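Local atomic coordinates of leucyl aminopeptidase (Trypanosoma brucei brucei, PDB entry 5NTD), a protein that probably removes leucine and other amino acids one at a time from the N-terminus of peptides, as an M17 metallo-aminopeptidase, and binds manganese and the inhibitor bestatin. Residues G[114-117]-G[118-122]; G[226-229]-G[230-234]. All coordinates share one frame; numbering follows the deposited sequence.

Contact 1 (G[114-117]-G[118-122]); sequences NNCP and ARPDV
The amide of N115 and the guanidinium of R119 meet at a slant, their planes 31° apart, with ND2 of N115 3.5 Å from CD of R119. Along its edge the guanidinium takes the carboxylate of D121 in plane and side-on: NE donates to OD1 at 2.9 Å and NH1 to OD2 at 2.9 Å, each carboxylate oxygen of D121 accepting through its syn lone pair, so this salt bridge fixes the rotation of both groups. R119 NH2 is hydrogen-bonded to the carbonyl of K110. An arginine suits this place because it can serve a carboxylate and a backbone oxygen at once.

The backbone here folds into a type I beta turn from C116 to R119, closed by the bond from R119 N to C116 O (2.9 Å), and R119 then stands at the N-cap position of helix 120-131. P117 and P120 fit the turn and the first turn of the helix, since neither position needs a backbone N-H. With its SG anti to the backbone N (chi1 176°), C116 lays its sulfur 3.4 Å from CD of P120. OD1 of N115 accepts from N of C116, and a water donates to it and to OD1 of D121, bridging loop to helix. ND2 of N115 reaches across the subunit boundary to E447 of a neighbouring subunit.

Contact 2 (G[226-229]-G[230-234]); sequences TEIA and QGYAK
Two successive turns of helix 222-236 meet here, I228 and Y232 lying side by side one turn apart on its buried flank and pointing the same way. CG2 of I228 comes in the plane of the Y232 ring, at its edge, 3.9 Å from CD2. The I228 carbonyl oxygen also lies near that edge, 3.3 Å from CD2 of Y232, while accepting the N-H of Y232. The apolar chain of I228 and the ring of Y232 suit a buried flank: both pack on helix 314-328, and I228 also touches helix 6-20. The tyrosine adds a polar tip, its OH bonded to the carbonyl of C19.

The backbone is regular alpha-helix, with i to i+4 bonds from Q230 N to T226 O (2.9 Å), G231 N to E227 O (2.8 Å) and A233 N to A229 O (2.9 Å). Elsewhere round the helix, CG2 of T226 lies 3.8 Å from OE1 of Q230. That methyl stands anti to the backbone N, with OG1 beside the N (chi1 -63°) and bonded to the carbonyl of T222, one turn earlier. Q230 extends beyond CG, and its aliphatic part runs over the T226 carbonyl, CG 3.4 Å from O. Both T226 and Q230 touch V242 of strand 239-244. A229 and A233 are small enough for close packing, A229 against F320 and A233 against V240 and F238.

How the contacts relate
Contact 1 comes first along the chain, where a loop after strand 99-107 enters helix 120-131 in the N-terminal domain; contact 2 lies later, in helix 222-236 of the catalytic domain. Their centres are 34 Å apart, on opposite sides of the chain's centre, and their nearest atoms remain about 23 Å apart. Contact 1 faces a second subunit and belongs to the interface of the six-chain assembly. Contact 2 is touched by no other chain; it joins helix 222-236 to helices 6-20 and 314-328 and to strand 239-244, which pairs with strand 268-274 in the mixed sheet of the catalytic domain. Contact 1 thus serves both fold and subunit interface, contact 2 the packing within the chain.

Contact 1 (G[114-117]-G[118-122])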
loop_
_atom_site.group_PDB
_atom_site.type_symbol
_atom_site.label_atom_id
_atom_site.label_comp_id
_atom_site.label_asym_id
_atom_site.label_seq_id
_atom_site.Cartn_x
_atom_site.Cartn_y
_atom_site.Cartn_z
ATOM N N ASN G 114 -20.786 -15.624 28.256
ATOM C CA ASN G 114 -19.348 -15.893 27.963
ATOM C C ASN G 114 -18.406 -15.107 28.837
ATOM O O ASN G 114 -17.197 -15.074 28.601
ATOM C CB ASN G 114 -19.060 -15.626 26.504
ATOM C CG ASN G 114 -19.922 -16.440 25.615
ATOM O OD1 ASN G 114 -20.734 -15.932 24.831
ATOM N ND2 ASN G 114 -19.750 -17.727 25.705
ATOM N N ASN G 115 -18.951 -14.461 29.858
ATOM C CA ASN G 115 -18.153 -13.575 30.720
ATOM C C ASN G 115 -18.158 -14.058 32.171
ATOM O O ASN G 115 -18.916 -14.934 32.544
ATOM C CB ASN G 115 -18.651 -12.142 30.619
ATOM C CG ASN G 115 -17.554 -11.110 30.877
ATOM O OD1 ASN G 115 -16.465 -11.429 31.335
ATOM N ND2 ASN G 115 -17.881 -9.839 30.636
ATOM N N CYS G 116 -17.262 -13.496 32.949
ATOM C CA CYS G 116 -17.185 -13.706 34.414
ATOM C C CYS G 116 -18.190 -12.809 35.118
ATOM O O CYS G 116 -18.133 -11.588 34.945
ATOM C CB CYS G 116 -15.799 -13.376 34.924
ATOM S SG CYS G 116 -15.652 -13.495 36.727
ATOM N N PRO G 117 -19.155 -13.391 35.878
ATOM C CA PRO G 117 -20.266 -12.598 36.456
ATOM C C PRO G 117 -19.815 -11.490 37.388
ATOM O O PRO G 117 -20.470 -10.466 37.494
ATOM C CB PRO G 117 -21.055 -13.636 37.247
ATOM C CG PRO G 117 -20.789 -14.926 36.566
ATOM C CD PRO G 117 -19.394 -14.826 36.001
ATOM N N ALA G 118 -18.676 -11.706 38.020
ATOM C CA ALA G 118 -18.121 -10.688 38.931
ATOM C C ALA G 118 -17.475 -9.465 38.216
ATOM O O ALA G 118 -17.045 -8.528 38.860
ATOM C CB ALA G 118 -17.087 -11.316 39.852
ATOM N N ARG G 119 -17.379 -9.549 36.898
ATOM C CA ARG G 119 -16.821 -8.466 36.059
ATOM C C ARG G 119 -15.515 -7.913 36.612
ATOM O O ARG G 119 -15.386 -6.719 36.856
ATOM C CB ARG G 119 -17.845 -7.369 35.880
ATOM C CG ARG G 119 -19.083 -7.818 35.098
ATOM C CD ARG G 119 -18.775 -8.176 33.642
ATOM N NE ARG G 119 -18.071 -7.101 32.949
ATOM C CZ ARG G 119 -18.654 -6.068 32.346
ATOM N NH1 ARG G 119 -17.906 -5.120 31.808
ATOM N NH2 ARG G 119 -19.970 -5.922 32.314
ATOM N N PRO G 120 -14.525 -8.805 36.840
ATOM C CA PRO G 120 -13.238 -8.369 37.305
ATOM C C PRO G 120 -12.527 -7.401 36.341
ATOM O O PRO G 120 -11.635 -6.663 36.763
ATOM C CB PRO G 120 -12.449 -9.677 37.411
ATOM C CG PRO G 120 -13.127 -10.590 36.458
ATOM C CD PRO G 120 -14.553 -10.247 36.585
ATOM N N ASP G 121 -12.912 -7.426 35.074
ATOM C CA ASP G 121 -12.403 -6.450 34.100
ATOM C C ASP G 121 -12.633 -5.007 34.600
ATOM O O ASP G 121 -11.755 -4.151 34.526
ATOM C CB ASP G 121 -13.031 -6.626 32.721
ATOM C CG ASP G 121 -14.533 -6.479 32.730
ATOM O OD1 ASP G 121 -15.216 -7.247 33.456
ATOM O OD2 ASP G 121 -15.057 -5.597 32.036
ATOM N N VAL G 122 -13.829 -4.752 35.118
ATOM C CA VAL G 122 -14.165 -3.405 35.628
ATOM C C VAL G 122 -13.514 -3.138 36.987
ATOM O O VAL G 122 -13.053 -2.050 37.260
ATOM C CB VAL G 122 -15.660 -3.173 35.693
ATOM C CG1 VAL G 122 -15.965 -1.800 36.270
ATOM C CG2 VAL G 122 -16.262 -3.278 34.292
HETATM O O HOH W 1 -15.048 -9.806 33.247
#

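Contact 2 (G[226-229]-G[230-234])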
loop_
_atom_site.group_PDB
_atom_site.type_symbol
_atom_site.label_atom_id
_atom_site.label_comp_id
_atom_site.label_asym_id
_atom_site.label_seq_id
_atom_site.Cartn_x
_atom_site.Cartn_y
_atom_site.Cartn_z
ATOM N N THR G 226 15.574 -18.042 30.322
ATOM C CA THR G 226 16.081 -19.338 30.759
ATOM C C THR G 226 16.682 -19.250 32.184
ATOM O O THR G 226 16.431 -20.113 33.024
ATOM C CB THR G 226 17.128 -19.877 29.780
ATOM O OG1 THR G 226 16.490 -20.082 28.513
ATOM C CG2 THR G 226 17.714 -21.223 30.271
ATOM N N GLU G 227 17.484 -18.234 32.414
ATOM C CA GLU G 227 18.120 -18.050 33.733
ATOM C C GLU G 227 17.080 -17.851 34.810
ATOM O O GLU G 227 17.229 -18.325 35.936
ATOM C CB GLU G 227 19.076 -16.870 33.760
ATOM C CG GLU G 227 20.381 -17.158 33.051
ATOM C CD GLU G 227 21.225 -15.892 32.912
ATOM O OE1 GLU G 227 21.401 -15.194 33.944
ATOM O OE2 GLU G 227 21.701 -15.581 31.786
ATOM N N ILE G 228 16.034 -17.127 34.472
ATOM C CA ILE G 228 14.931 -16.901 35.419
ATOM C C ILE G 228 14.269 -18.226 35.795
ATOM O O ILE G 228 14.006 -18.492 36.966
ATOM C CB ILE G 228 13.902 -15.912 34.866
ATOM C CG1 ILE G 228 14.516 -14.506 34.875
ATOM C CG2 ILE G 228 12.610 -15.928 35.691
ATOM C CD1 ILE G 228 13.829 -13.535 33.938
ATOM N N ALA G 229 14.005 -19.046 34.789
ATOM C CA ALA G 229 13.433 -20.372 35.018
ATOM C C ALA G 229 14.358 -21.233 35.912
ATOM O O ALA G 229 13.912 -21.891 36.847
ATOM C CB ALA G 229 13.176 -21.083 33.711
ATOM N N GLN G 230 15.643 -21.202 35.610
ATOM C CA GLN G 230 16.656 -21.921 36.414
ATOM C C GLN G 230 16.692 -21.428 37.872
ATOM O O GLN G 230 16.743 -22.224 38.797
ATOM C CB GLN G 230 18.035 -21.782 35.790
ATOM C CG GLN G 230 18.156 -22.639 34.549
ATOM C CD GLN G 230 19.329 -22.280 33.664
ATOM O OE1 GLN G 230 19.709 -21.120 33.541
ATOM N NE2 GLN G 230 19.911 -23.281 33.037
ATOM N N GLY G 231 16.613 -20.128 38.052
ATOM C CA GLY G 231 16.549 -19.522 39.383
ATOM C C GLY G 231 15.374 -20.043 40.202
ATOM O O GLY G 231 15.516 -20.405 41.384
ATOM N N TYR G 232 14.204 -20.071 39.580
ATOM C CA TYR G 232 13.003 -20.600 40.250
ATOM C C TYR G 232 13.155 -22.103 40.518
ATOM O O TYR G 232 12.736 -22.602 41.556
ATOM C CB TYR G 232 11.748 -20.298 39.463
ATOM C CG TYR G 232 11.219 -18.923 39.776
ATOM C CD1 TYR G 232 10.532 -18.680 40.961
ATOM C CD2 TYR G 232 11.369 -17.867 38.870
ATOM C CE1 TYR G 232 10.033 -17.399 41.252
ATOM C CE2 TYR G 232 10.881 -16.593 39.161
ATOM C CZ TYR G 232 10.224 -16.353 40.355
ATOM O OH TYR G 232 9.707 -15.120 40.652
ATOM N N ALA G 233 13.786 -22.800 39.600
ATOM C CA ALA G 233 14.043 -24.241 39.794
ATOM C C ALA G 233 14.916 -24.507 41.022
ATOM O O ALA G 233 14.597 -25.400 41.818
ATOM C CB ALA G 233 14.681 -24.850 38.572
ATOM N N LYS G 234 15.989 -23.756 41.190
ATOM C CA LYS G 234 16.856 -23.910 42.408
ATOM C C LYS G 234 16.006 -23.616 43.651
ATOM O O LYS G 234 16.022 -24.364 44.617
ATOM C CB LYS G 234 18.182 -23.072 42.420
#